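Local coordinates for glutamyl endopeptidase (Staphylococcus epidermidis, PDB 6PYM), which probably cleaves peptide bonds on the carbonyl side of glutamic acid as a secreted serine protease, here with its active-site serine replaced, at residues A[75-87]-A[97-111]. The protein carries 1 engineered substitution. Numbering follows the deposited sequence.
Sequences YPNGKFVGQEIIP and LRVSPNEHNQHIGQV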
loop_
_atom_site.group_PDB
_atom_site.type_symbol
_atom_site.label_atom_id
_atom_site.label_comp_id
_atom_site.label_asym_id
_atom_site.label_seq_id
_atom_site.Cartn_x
_atom_site.Cartn_y
_atom_site.Cartn_z
ATOM N N TYR A 75 12.318 8.593 9.823
ATOM C CA TYR A 75 12.135 7.282 9.214
ATOM C C TYR A 75 12.619 6.276 10.249
ATOM O O TYR A 75 13.791 5.868 10.226
ATOM C CB TYR A 75 12.972 7.198 7.939
ATOM C CG TYR A 75 12.556 8.172 6.861
ATOM C CD1 TYR A 75 11.275 8.137 6.320
ATOM C CD2 TYR A 75 13.450 9.108 6.358
ATOM C CE1 TYR A 75 10.895 9.007 5.310
ATOM C CE2 TYR A 75 13.074 9.994 5.350
ATOM C CZ TYR A 75 11.794 9.936 4.833
ATOM O OH TYR A 75 11.403 10.801 3.833
ATOM N N PRO A 76 11.771 5.861 11.191
ATOM C CA PRO A 76 12.274 5.051 12.314
ATOM C C PRO A 76 12.843 3.718 11.882
ATOM O O PRO A 76 13.723 3.169 12.560
ATOM C CB PRO A 76 11.039 4.884 13.210
ATOM C CG PRO A 76 9.874 5.090 12.288
ATOM C CD PRO A 76 10.327 6.133 11.306
ATOM N N ASN A 77 12.364 3.169 10.769
ATOM C CA ASN A 77 12.872 1.915 10.237
ATOM C C ASN A 77 13.776 2.115 9.030
ATOM O O ASN A 77 14.038 1.158 8.295
ATOM C CB ASN A 77 11.718 0.949 9.970
ATOM C CG ASN A 77 11.126 0.421 11.259
ATOM O OD1 ASN A 77 11.860 0.101 12.192
ATOM N ND2 ASN A 77 9.808 0.364 11.344
ATOM N N GLY A 78 14.280 3.332 8.839
ATOM C CA GLY A 78 15.183 3.630 7.751
ATOM C C GLY A 78 14.531 3.407 6.400
ATOM O O GLY A 78 13.319 3.598 6.216
ATOM N N LYS A 79 15.350 2.999 5.433
ATOM C CA LYS A 79 14.871 2.734 4.090
ATOM C C LYS A 79 15.436 1.421 3.569
ATOM O O LYS A 79 16.422 0.880 4.087
ATOM C CB LYS A 79 15.169 3.879 3.107
ATOM C CG LYS A 79 16.570 3.912 2.535
ATOM C CD LYS A 79 16.683 5.014 1.486
ATOM C CE LYS A 79 17.953 4.881 0.652
ATOM N NZ LYS A 79 19.193 5.066 1.458
ATOM N N PHE A 80 14.771 0.913 2.535
ATOM C CA PHE A 80 15.159 -0.277 1.801
ATOM C C PHE A 80 15.073 0.055 0.322
ATOM O O PHE A 80 14.157 0.763 -0.112
ATOM C CB PHE A 80 14.216 -1.428 2.144
ATOM C CG PHE A 80 14.270 -1.821 3.587
ATOM C CD1 PHE A 80 13.585 -1.088 4.547
ATOM C CD2 PHE A 80 15.039 -2.895 3.993
ATOM C CE1 PHE A 80 13.663 -1.422 5.880
ATOM C CE2 PHE A 80 15.116 -3.239 5.322
ATOM C CZ PHE A 80 14.426 -2.503 6.270
ATOM N N VAL A 81 16.037 -0.427 -0.447
ATOM C CA VAL A 81 16.177 -0.056 -1.852
ATOM C C VAL A 81 15.580 -1.138 -2.739
ATOM O O VAL A 81 15.807 -2.336 -2.527
ATOM C CB VAL A 81 17.653 0.214 -2.202
ATOM C CG1 VAL A 81 17.796 0.621 -3.666
ATOM C CG2 VAL A 81 18.230 1.293 -1.288
ATOM N N GLY A 82 14.826 -0.715 -3.748
ATOM C CA GLY A 82 14.249 -1.651 -4.687
ATOM C C GLY A 82 15.277 -2.558 -5.332
ATOM O O GLY A 82 16.381 -2.121 -5.674
ATOM N N GLN A 83 14.920 -3.820 -5.501
ATOM C CA GLN A 83 15.789 -4.829 -6.089
ATOM C C GLN A 83 15.183 -5.480 -7.319
ATOM O O GLN A 83 15.892 -5.703 -8.307
ATOM C CB GLN A 83 16.131 -5.908 -5.041
ATOM C CG GLN A 83 17.201 -6.909 -5.481
ATOM C CD GLN A 83 16.629 -8.111 -6.202
ATOM O OE1 GLN A 83 15.502 -8.532 -5.942
ATOM N NE2 GLN A 83 17.408 -8.676 -7.119
ATOM N N GLU A 84 13.885 -5.783 -7.300
ATOM C CA GLU A 84 13.234 -6.409 -8.438
ATOM C C GLU A 84 11.760 -6.028 -8.445
ATOM O O GLU A 84 11.093 -6.088 -7.407
ATOM C CB GLU A 84 13.375 -7.935 -8.371
ATOM C CG GLU A 84 12.811 -8.664 -9.580
ATOM C CD GLU A 84 12.976 -10.171 -9.487
ATOM O OE1 GLU A 84 13.190 -10.683 -8.366
ATOM O OE2 GLU A 84 12.893 -10.839 -10.538
ATOM N N ILE A 85 11.254 -5.665 -9.622
ATOM C CA ILE A 85 9.846 -5.342 -9.815
ATOM C C ILE A 85 9.157 -6.552 -10.421
ATOM O O ILE A 85 9.595 -7.070 -11.458
ATOM C CB ILE A 85 9.688 -4.117 -10.727
ATOM C CG1 ILE A 85 10.253 -2.872 -10.040
ATOM C CG2 ILE A 85 8.227 -3.944 -11.130
ATOM C CD1 ILE A 85 10.499 -1.729 -10.991
ATOM N N ILE A 86 8.085 -7.009 -9.780
ATOM C CA ILE A 86 7.300 -8.144 -10.256
ATOM C C ILE A 86 5.876 -7.666 -10.518
ATOM O O ILE A 86 5.051 -7.650 -9.594
ATOM C CB ILE A 86 7.307 -9.293 -9.237
ATOM C CG1 ILE A 86 8.733 -9.645 -8.803
ATOM C CG2 ILE A 86 6.629 -10.511 -9.823
ATOM C CD1 ILE A 86 8.788 -10.533 -7.578
ATOM N N PRO A 87 5.544 -7.252 -11.737
ATOM C CA PRO A 87 4.175 -6.784 -11.998
ATOM C C PRO A 87 3.185 -7.938 -11.963
ATOM O O PRO A 87 3.495 -9.055 -12.383
ATOM C CB PRO A 87 4.268 -6.186 -13.407
ATOM C CG PRO A 87 5.422 -6.907 -14.044
ATOM C CD PRO A 87 6.405 -7.163 -12.932
ATOM N N LEU A 97 7.155 -5.187 -5.202
ATOM C CA LEU A 97 8.520 -4.679 -5.243
ATOM C C LEU A 97 9.313 -5.455 -4.205
ATOM O O LEU A 97 9.025 -5.376 -3.005
ATOM C CB LEU A 97 8.596 -3.180 -4.966
ATOM C CG LEU A 97 10.022 -2.610 -4.965
ATOM C CD1 LEU A 97 10.673 -2.699 -6.343
ATOM C CD2 LEU A 97 10.021 -1.185 -4.473
ATOM N N ARG A 98 10.280 -6.237 -4.672
ATOM C CA ARG A 98 11.231 -6.874 -3.780
ATOM C C ARG A 98 12.333 -5.871 -3.487
ATOM O O ARG A 98 12.829 -5.210 -4.406
ATOM C CB ARG A 98 11.805 -8.115 -4.458
ATOM C CG ARG A 98 12.741 -8.947 -3.608
ATOM C CD ARG A 98 12.893 -10.336 -4.216
ATOM N NE ARG A 98 11.665 -11.111 -4.056
ATOM C CZ ARG A 98 11.152 -11.912 -4.983
ATOM N NH1 ARG A 98 11.751 -12.052 -6.157
ATOM N NH2 ARG A 98 10.029 -12.571 -4.731
ATOM N N VAL A 99 12.698 -5.739 -2.216
ATOM C CA VAL A 99 13.723 -4.800 -1.788
ATOM C C VAL A 99 14.913 -5.562 -1.223
ATOM O O VAL A 99 14.785 -6.677 -0.705
ATOM C CB VAL A 99 13.196 -3.770 -0.762
ATOM C CG1 VAL A 99 12.152 -2.869 -1.406
ATOM C CG2 VAL A 99 12.624 -4.464 0.468
ATOM N N SER A 100 16.080 -4.930 -1.312
ATOM C CA SER A 100 17.288 -5.478 -0.724
ATOM C C SER A 100 17.254 -5.319 0.793
ATOM O O SER A 100 16.520 -4.481 1.323
ATOM C CB SER A 100 18.503 -4.733 -1.271
ATOM O OG SER A 100 18.647 -4.937 -2.665
ATOM N N PRO A 101 18.048 -6.111 1.519
ATOM C CA PRO A 101 18.240 -5.838 2.947
ATOM C C PRO A 101 18.879 -4.470 3.132
ATOM O O PRO A 101 19.448 -3.893 2.204
ATOM C CB PRO A 101 19.201 -6.949 3.402
ATOM C CG PRO A 101 19.143 -7.992 2.336
ATOM C CD PRO A 101 18.830 -7.275 1.062
ATOM N N ASN A 102 18.786 -3.947 4.352
ATOM C CA ASN A 102 19.334 -2.624 4.631
ATOM C C ASN A 102 20.830 -2.708 4.941
ATOM O O ASN A 102 21.458 -3.766 4.839
ATOM C CB ASN A 102 18.520 -1.903 5.704
ATOM C CG ASN A 102 18.669 -2.521 7.089
ATOM O OD1 ASN A 102 19.514 -3.392 7.327
ATOM N ND2 ASN A 102 17.839 -2.063 8.017
ATOM N N GLU A 103 21.405 -1.573 5.352
ATOM C CA GLU A 103 22.835 -1.476 5.626
ATOM C C GLU A 103 23.269 -2.329 6.812
ATOM O O GLU A 103 24.471 -2.549 6.992
ATOM C CB GLU A 103 23.218 -0.015 5.876
ATOM C CG GLU A 103 22.588 0.604 7.127
ATOM C CD GLU A 103 21.150 1.061 6.917
ATOM O OE1 GLU A 103 20.560 1.614 7.869
ATOM O OE2 GLU A 103 20.609 0.871 5.807
ATOM N N HIS A 104 22.329 -2.793 7.632
ATOM C CA HIS A 104 22.619 -3.690 8.740
ATOM C C HIS A 104 22.272 -5.133 8.413
ATOM O O HIS A 104 22.199 -5.967 9.321
ATOM C CB HIS A 104 21.865 -3.240 9.991
ATOM C CG HIS A 104 22.125 -1.815 10.368
ATOM N ND1 HIS A 104 21.115 -0.932 10.685
ATOM C CD2 HIS A 104 23.282 -1.120 10.472
ATOM C CE1 HIS A 104 21.640 0.247 10.972
ATOM N NE2 HIS A 104 22.953 0.159 10.850
ATOM N N ASN A 105 22.040 -5.434 7.136
ATOM C CA ASN A 105 21.640 -6.762 6.673
ATOM C C ASN A 105 20.309 -7.217 7.267
ATOM O O ASN A 105 20.051 -8.415 7.392
ATOM C CB ASN A 105 22.738 -7.817 6.858
ATOM C CG ASN A 105 22.575 -8.993 5.910
ATOM O OD1 ASN A 105 22.096 -8.835 4.787
ATOM N ND2 ASN A 105 22.968 -10.178 6.362
ATOM N N GLN A 106 19.444 -6.273 7.633
ATOM C CA GLN A 106 18.099 -6.605 8.082
ATOM C C GLN A 106 17.156 -6.609 6.889
ATOM O O GLN A 106 17.283 -5.787 5.979
ATOM C CB GLN A 106 17.598 -5.574 9.092
ATOM C CG GLN A 106 18.464 -5.413 10.320
ATOM C CD GLN A 106 18.044 -4.220 11.152
ATOM O OE1 GLN A 106 17.947 -3.101 10.648
ATOM N NE2 GLN A 106 17.781 -4.453 12.430
ATOM N N HIS A 107 16.214 -7.539 6.895
ATOM C CA HIS A 107 15.211 -7.612 5.844
ATOM C C HIS A 107 13.978 -6.825 6.263
ATOM O O HIS A 107 13.676 -6.697 7.449
ATOM C CB HIS A 107 14.859 -9.069 5.572
ATOM C CG HIS A 107 16.038 -9.892 5.159
ATOM N ND1 HIS A 107 16.361 -10.119 3.839
ATOM C CD2 HIS A 107 16.993 -10.513 5.892
ATOM C CE1 HIS A 107 17.454 -10.861 3.776
ATOM N NE2 HIS A 107 17.857 -11.113 5.008
ATOM N N ILE A 108 13.261 -6.289 5.273
ATOM C CA ILE A 108 12.156 -5.386 5.587
ATOM C C ILE A 108 11.092 -6.086 6.425
ATOM O O ILE A 108 10.526 -5.493 7.350
ATOM C CB ILE A 108 11.592 -4.730 4.311
ATOM C CG1 ILE A 108 10.663 -3.571 4.670
ATOM C CG2 ILE A 108 10.891 -5.746 3.410
ATOM C CD1 ILE A 108 10.343 -2.682 3.495
ATOM N N GLY A 109 10.830 -7.362 6.146
ATOM C CA GLY A 109 9.845 -8.109 6.898
ATOM C C GLY A 109 10.311 -8.617 8.237
ATOM O O GLY A 109 9.556 -9.308 8.927
ATOM N N GLN A 110 11.548 -8.299 8.612
ATOM C CA GLN A 110 12.052 -8.490 9.964
ATOM C C GLN A 110 11.928 -7.234 10.805
ATOM O O GLN A 110 11.742 -7.335 12.022
ATOM C CB GLN A 110 13.533 -8.892 9.922
ATOM C CG GLN A 110 13.808 -10.255 9.300
ATOM C CD GLN A 110 15.295 -10.563 9.168
ATOM O OE1 GLN A 110 16.127 -9.660 9.030
ATOM N NE2 GLN A 110 15.633 -11.847 9.214
ATOM N N VAL A 111 12.023 -6.051 10.190
ATOM C CA VAL A 111 11.981 -4.810 10.954
ATOM C C VAL A 111 10.558 -4.364 11.244
ATOM O O VAL A 111 10.335 -3.625 12.212
ATOM C CB VAL A 111 12.816 -3.695 10.298
ATOM C CG1 VAL A 111 14.237 -4.178 10.030
ATOM C CG2 VAL A 111 12.162 -3.166 9.022
HETATM O O HOH W 1 8.894 -1.568 13.413
HETATM O O HOH W 2 16.431 0.371 6.979
HETATM O O HOH W 3 12.195 -2.277 13.873
HETATM O O HOH W 4 18.258 3.349 6.006
HETATM O O HOH W 5 18.347 -1.592 0.874
#
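Gly82 pairs with Val99, Glu84 with Arg98 and Ile85 with Leu97 along two antiparallel strands, and a classic beta bulge shifts the register where Gln83 N, at 2.7 Å, and Glu84 N, at 3.1 Å, both donate to Arg98 O. The bulge sets Gln83 and Glu84 beside the Arg98 side chain. Gln83 OE1 rests against Arg98 CG and CD, while the extended Glu84 brings OE1 to the guanidinium edge, 3.0 Å from Arg98 NH1; the carboxylate and guanidinium planes are 67° apart, and the N-H...O angle of 125° makes the bond within this salt bridge weak. Ile86 CD1 lies over one guanidinium face, and Glu45 pairs with Arg98 NE.

At the start of strand 80-87, Phe80 is a worked example of an aromatic ring enclosed by a loop and a short helix. With CG anti to the carbonyl carbon (chi1 -63°), the ring enters the curve of 99-111. Ile108 CB sits 3.8 Å from the Phe80 centroid, almost on the normal; Val111 CG2 meets Phe80 CZ at 3.6 Å, and the carbonyl oxygens of Ser100 and Gln106 lie at the ring edge in plane. Asn102 braces this loop in an Asx turn, its OD1 gripped from opposite faces by His104 N and Gln106 N. One water links Asn77 ND2, which also hydrogen-bonds Ser68, to Val111 O; another links Asn77 OD1 to it.

The hairpin belongs to the six-stranded barrel of this trypsin-like fold, between strands 45-48 and 64-67; Ile85 touches helix 50-53, and Ile86 packs on helix 200-209.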